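PDB 6GRB: nuclease-like protein from Chaetomium thermophilum, which probably acts as a GEN1-type Holliday junction-resolving enzyme of the XPG nuclease family, cutting four-way DNA junctions and 5' flaps with bound metal ions. Local coordinates for residues L18-I23 / D375-L380; G364-R369 / E379-F384. All coordinates share one frame; numbering follows the deposited sequence.

Contact 1: residues L18-I23 / D375-L380; sequences LCKLAI and DATPEL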
loop_
_atom_site.group_PDB
_atom_site.type_symbol
_atom_site.label_atom_id
_atom_site.label_comp_id
_atom_site.label_asym_id
_atom_site.label_seq_id
_atom_site.Cartn_x
_atom_site.Cartn_y
_atom_site.Cartn_z
ATOM N N LEU A 18 -5.533 -2.530 8.360
ATOM C CA LEU A 18 -4.113 -2.274 8.110
ATOM C C LEU A 18 -3.281 -2.400 9.386
ATOM O O LEU A 18 -2.146 -2.894 9.367
ATOM C CB LEU A 18 -3.938 -0.883 7.502
ATOM C CG LEU A 18 -2.579 -0.505 6.926
ATOM C CD1 LEU A 18 -2.011 -1.651 6.085
ATOM C CD2 LEU A 18 -2.713 0.760 6.085
ATOM N N CYS A 19 -3.833 -1.952 10.507
ATOM C CA CYS A 19 -3.178 -2.185 11.784
ATOM C C CYS A 19 -2.970 -3.678 12.049
ATOM O O CYS A 19 -1.948 -4.070 12.622
ATOM C CB CYS A 19 -3.985 -1.529 12.904
ATOM S SG CYS A 19 -3.472 -2.017 14.561
ATOM N N LYS A 20 -3.917 -4.535 11.652
ATOM C CA LYS A 20 -3.709 -5.962 11.906
ATOM C C LYS A 20 -2.588 -6.524 11.039
ATOM O O LYS A 20 -1.804 -7.355 11.502
ATOM C CB LYS A 20 -4.982 -6.765 11.683
ATOM C CG LYS A 20 -4.788 -8.223 12.076
ATOM C CD LYS A 20 -6.019 -9.065 11.907
ATOM C CE LYS A 20 -5.635 -10.526 11.763
ATOM N NZ LYS A 20 -4.857 -10.929 12.964
ATOM N N LEU A 21 -2.482 -6.076 9.788
ATOM C CA LEU A 21 -1.389 -6.536 8.939
ATOM C C LEU A 21 -0.051 -6.075 9.480
ATOM O O LEU A 21 0.914 -6.844 9.507
ATOM C CB LEU A 21 -1.566 -6.026 7.515
ATOM C CG LEU A 21 -2.668 -6.635 6.673
ATOM C CD1 LEU A 21 -2.854 -5.763 5.438
ATOM C CD2 LEU A 21 -2.315 -8.066 6.292
ATOM N N ALA A 22 0.037 -4.806 9.875
ATOM C CA ALA A 22 1.293 -4.283 10.406
ATOM C C ALA A 22 1.722 -5.035 11.667
ATOM O O ALA A 22 2.890 -5.417 11.807
ATOM C CB ALA A 22 1.152 -2.786 10.695
ATOM N N ILE A 23 0.789 -5.252 12.602
ATOM C CA ILE A 23 1.169 -5.832 13.880
ATOM C C ILE A 23 1.379 -7.349 13.772
ATOM O O ILE A 23 2.233 -7.907 14.471
ATOM C CB ILE A 23 0.125 -5.461 14.942
ATOM C CG1 ILE A 23 0.131 -3.947 15.179
ATOM C CG2 ILE A 23 0.380 -6.185 16.249
ATOM C CD1 ILE A 23 1.396 -3.412 15.871
ATOM N N ASP A 375 -9.439 -5.271 13.702
ATOM C CA ASP A 375 -9.742 -6.707 13.683
ATOM C C ASP A 375 -9.252 -7.366 14.979
ATOM O O ASP A 375 -8.634 -8.441 14.990
ATOM C CB ASP A 375 -9.166 -7.384 12.430
ATOM C CG ASP A 375 -9.664 -6.733 11.132
ATOM O OD1 ASP A 375 -10.774 -6.187 11.104
ATOM O OD2 ASP A 375 -8.931 -6.741 10.120
ATOM N N ALA A 376 -9.509 -6.661 16.087
ATOM C CA ALA A 376 -9.196 -7.109 17.446
ATOM C C ALA A 376 -7.691 -7.205 17.708
ATOM O O ALA A 376 -7.220 -8.145 18.345
ATOM C CB ALA A 376 -9.885 -8.431 17.760
ATOM N N THR A 377 -6.920 -6.239 17.222
ATOM C CA THR A 377 -5.556 -6.092 17.715
ATOM C C THR A 377 -5.589 -5.516 19.126
ATOM O O THR A 377 -6.252 -4.492 19.361
ATOM C CB THR A 377 -4.729 -5.179 16.837
ATOM O OG1 THR A 377 -4.851 -5.585 15.473
ATOM C CG2 THR A 377 -3.267 -5.264 17.247
ATOM N N PRO A 378 -4.914 -6.138 20.092
ATOM C CA PRO A 378 -4.904 -5.588 21.455
ATOM C C PRO A 378 -4.252 -4.214 21.488
ATOM O O PRO A 378 -3.154 -4.019 20.975
ATOM C CB PRO A 378 -4.092 -6.619 22.247
ATOM C CG PRO A 378 -4.268 -7.884 21.480
ATOM C CD PRO A 378 -4.350 -7.497 20.035
ATOM N N GLU A 379 -4.942 -3.253 22.093
ATOM C CA GLU A 379 -4.416 -1.906 22.232
ATOM C C GLU A 379 -4.435 -1.518 23.696
ATOM O O GLU A 379 -5.278 -1.984 24.467
ATOM C CB GLU A 379 -5.213 -0.896 21.411
ATOM C CG GLU A 379 -5.032 -1.044 19.905
ATOM C CD GLU A 379 -5.895 -0.067 19.129
ATOM O OE1 GLU A 379 -5.334 0.733 18.352
ATOM O OE2 GLU A 379 -7.130 -0.090 19.317
ATOM N N LEU A 380 -3.487 -0.676 24.076
ATOM C CA LEU A 380 -3.419 -0.142 25.425
ATOM C C LEU A 380 -3.647 1.364 25.378
ATOM O O LEU A 380 -3.155 2.051 24.469
ATOM C CB LEU A 380 -2.069 -0.476 26.078
ATOM C CG LEU A 380 -1.797 -1.960 26.407
ATOM C CD1 LEU A 380 -0.458 -2.149 27.099
ATOM C CD2 LEU A 380 -2.915 -2.520 27.261
#
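Thr377 fits against one side of the helix containing Lys20, Cys19 and Ile23, an example of how a single branched residue can seat a strand segment on a helix. Its two branches divide the work. CG2, anti to the backbone N, packs on CG2 of Ile23 at 3.9 Å. OG1, set beside the backbone N by a chi1 of -50°, lies 3.8 Å from CA of Lys20 and 3.9 Å from SG of Cys19; both are plain contacts, and the hydroxyl's hydrogen bond goes to Thr374 O.

Lys20 touches with its aliphatic stem. CD meets CB of Asp375 at 3.6 Å, the two side chains crossing at about a right angle. Their charges do not pair: NZ of Lys20 stays 6.5 Å from OD2 of Asp375 and forms a salt bridge with Asp24. Asp375 is held by Ser17 N, through OD2, and by His168 NE2, through OD1, which ties its loop to strand 14-17, just before the helix, and to strand 168-173.

This mixed packing of methyls, hydroxyl and lysine stem is an interdomain contact: a helix of the XPG nuclease core set nearly perpendicular, at 92°, to a strand of the GEN1 C-terminal domain's three-stranded antiparallel sheet.

Contact 2: residues G364-R369 / E379-F384; sequences GISMRR and ELRVSF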
loop_
_atom_site.group_PDB
_atom_site.type_symbol
_atom_site.label_atom_id
_atom_site.label_comp_id
_atom_site.label_asym_id
_atom_site.label_seq_id
_atom_site.Cartn_x
_atom_site.Cartn_y
_atom_site.Cartn_z
ATOM N N GLY A 364 1.483 6.760 31.325
ATOM C CA GLY A 364 0.655 5.779 32.003
ATOM C C GLY A 364 -0.207 5.006 31.026
ATOM O O GLY A 364 -0.378 5.389 29.861
ATOM N N ILE A 365 -0.745 3.898 31.536
ATOM C CA ILE A 365 -1.686 3.041 30.830
ATOM C C ILE A 365 -2.915 2.903 31.712
ATOM O O ILE A 365 -2.796 2.756 32.931
ATOM C CB ILE A 365 -1.079 1.656 30.520
ATOM C CG1 ILE A 365 0.263 1.807 29.801
ATOM C CG2 ILE A 365 -2.031 0.818 29.690
ATOM C CD1 ILE A 365 1.046 0.495 29.715
ATOM N N SER A 366 -4.096 2.966 31.108
ATOM C CA SER A 366 -5.329 2.971 31.883
ATOM C C SER A 366 -6.326 1.909 31.468
ATOM O O SER A 366 -7.340 1.754 32.161
ATOM C CB SER A 366 -6.019 4.347 31.809
ATOM O OG SER A 366 -6.231 4.748 30.461
ATOM N N MET A 367 -6.126 1.243 30.343
ATOM C CA MET A 367 -7.112 0.289 29.871
ATOM C C MET A 367 -6.552 -0.537 28.723
ATOM O O MET A 367 -5.453 -0.318 28.289
ATOM C CB MET A 367 -8.349 1.082 29.417
ATOM C CG MET A 367 -9.681 0.355 29.258
ATOM S SD MET A 367 -11.074 1.436 28.883
ATOM C CE MET A 367 -10.261 2.968 29.159
ATOM N N ARG A 368 -7.366 -1.490 28.280
ATOM C CA ARG A 368 -7.048 -2.387 27.183
ATOM C C ARG A 368 -8.348 -2.662 26.437
ATOM O O ARG A 368 -9.430 -2.610 27.021
ATOM C CB ARG A 368 -6.449 -3.692 27.708
ATOM C CG ARG A 368 -6.766 -4.908 26.853
ATOM C CD ARG A 368 -5.623 -5.910 26.872
ATOM N NE ARG A 368 -5.854 -7.019 25.952
ATOM C CZ ARG A 368 -5.009 -8.030 25.774
ATOM N NH1 ARG A 368 -3.873 -8.075 26.455
ATOM N NH2 ARG A 368 -5.301 -8.996 24.914
ATOM N N ARG A 369 -8.238 -2.951 25.147
ATOM C CA ARG A 369 -9.399 -3.209 24.317
ATOM C C ARG A 369 -8.938 -3.991 23.099
ATOM O O ARG A 369 -7.769 -3.948 22.707
ATOM C CB ARG A 369 -10.090 -1.906 23.874
ATOM C CG ARG A 369 -9.358 -1.186 22.730
ATOM C CD ARG A 369 -10.188 -0.075 22.107
ATOM N NE ARG A 369 -9.531 0.480 20.927
ATOM C CZ ARG A 369 -10.036 1.426 20.137
ATOM N NH1 ARG A 369 -9.359 1.844 19.086
ATOM N NH2 ARG A 369 -11.220 1.952 20.394
ATOM N N GLU A 379 -4.942 -3.253 22.093
ATOM C CA GLU A 379 -4.416 -1.906 22.232
ATOM C C GLU A 379 -4.435 -1.518 23.696
ATOM O O GLU A 379 -5.278 -1.984 24.467
ATOM C CB GLU A 379 -5.213 -0.896 21.411
ATOM C CG GLU A 379 -5.032 -1.044 19.905
ATOM C CD GLU A 379 -5.895 -0.067 19.129
ATOM O OE1 GLU A 379 -5.334 0.733 18.352
ATOM O OE2 GLU A 379 -7.130 -0.090 19.317
ATOM N N LEU A 380 -3.487 -0.676 24.076
ATOM C CA LEU A 380 -3.419 -0.142 25.425
ATOM C C LEU A 380 -3.647 1.364 25.378
ATOM O O LEU A 380 -3.155 2.051 24.469
ATOM C CB LEU A 380 -2.069 -0.476 26.078
ATOM C CG LEU A 380 -1.797 -1.960 26.407
ATOM C CD1 LEU A 380 -0.458 -2.149 27.099
ATOM C CD2 LEU A 380 -2.915 -2.520 27.261
ATOM N N ARG A 381 -4.416 1.865 26.339
ATOM C CA ARG A 381 -4.745 3.287 26.428
ATOM C C ARG A 381 -3.592 4.009 27.111
ATOM O O ARG A 381 -3.369 3.835 28.311
ATOM C CB ARG A 381 -6.044 3.483 27.211
ATOM C CG ARG A 381 -6.535 4.899 27.262
ATOM C CD ARG A 381 -7.015 5.352 25.901
ATOM N NE ARG A 381 -7.863 6.536 26.007
ATOM C CZ ARG A 381 -8.365 7.203 24.968
ATOM N NH1 ARG A 381 -8.103 6.798 23.728
ATOM N NH2 ARG A 381 -9.123 8.282 25.171
ATOM N N VAL A 382 -2.816 4.761 26.342
ATOM C CA VAL A 382 -1.646 5.421 26.909
ATOM C C VAL A 382 -1.701 6.938 26.988
ATOM O O VAL A 382 -2.229 7.612 26.104
ATOM C CB VAL A 382 -0.364 5.021 26.150
ATOM C CG1 VAL A 382 0.828 5.809 26.671
ATOM C CG2 VAL A 382 -0.119 3.525 26.274
ATOM N N SER A 383 -1.094 7.465 28.045
ATOM C CA SER A 383 -1.013 8.891 28.315
ATOM C C SER A 383 0.356 9.392 27.947
ATOM O O SER A 383 1.308 8.662 28.019
ATOM C CB SER A 383 -1.286 9.209 29.783
ATOM O OG SER A 383 -0.318 8.657 30.639
ATOM N N PHE A 384 0.438 10.666 27.607
ATOM C CA PHE A 384 1.653 11.318 27.132
ATOM C C PHE A 384 1.401 12.824 27.088
ATOM O O PHE A 384 0.252 13.280 27.119
ATOM C CB PHE A 384 2.069 10.798 25.747
ATOM C CG PHE A 384 1.012 10.973 24.687
ATOM C CD1 PHE A 384 0.021 10.024 24.512
ATOM C CD2 PHE A 384 1.008 12.087 23.863
ATOM C CE1 PHE A 384 -0.956 10.183 23.541
ATOM C CE2 PHE A 384 0.033 12.247 22.890
ATOM C CZ PHE A 384 -0.949 11.286 22.734
#
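Gly364-Arg369 and Glu379-Phe384 run antiparallel at 158°, paired as the two strands of a beta hairpin, and a beta bulge shifts their register by one residue. The bulge sets Ser366 and Met367 opposite Arg381: Ser366 N donates to Arg381 O at 3.0 Å, and Arg381 N to Met367 O, whose carbonyl plane the donor stands well above. On one flank Ser383 N bonds Gly364 O at 2.8 Å; on the other, Arg369 and Glu379 exchange a reciprocal pair of backbone bonds.

On the face carrying Ile365, Leu380, Val382 and Arg368, the contacts are apolar. CG2 of Ile365 rests 3.8 Å from CB of Leu380, while its CG1 meets CG2 of Val382 at 3.9 Å. CD2 of Leu380 also reaches CB of Arg368, and Trp459 of helix 453-464 touches Ile365, Arg368 and Leu380. At the bulge OG of Ser366, between the backbone N and the carbonyl carbon (chi1 54°), comes 3.2 Å from CG of Arg381.

On the other face Arg369 and Glu379 lie side by side, pointing the same way; Trp442 makes cation-pi contacts with Arg369 and Arg381. The guanidinium and carboxylate planes are 22° apart, and a single oxygen, Glu379 OE2, receives both Arg369 NE at 2.9 Å and NH1 at 3.0 Å.

Followed from the N terminus, the chain lays down helix 18-29 early in the nuclease domain and, some 350 residues later, brings residues 375-380 against it, closing the long loop of contact 1. Contact 2 closes a short one that begins inside it, at residues 364-369; the connection between its strands includes Asp375, which already belongs to contact 1. The second segments overlap at Glu379 and Leu380, so the hairpin sits at the end of the long loop. The contact centres lie about 14 Å apart, and both use strand 377-384, the middle strand of the three-stranded sheet. Through Thr377 this strand ties helix 18-29 to the C-terminal sheet; further along, it pairs with strand 364-371.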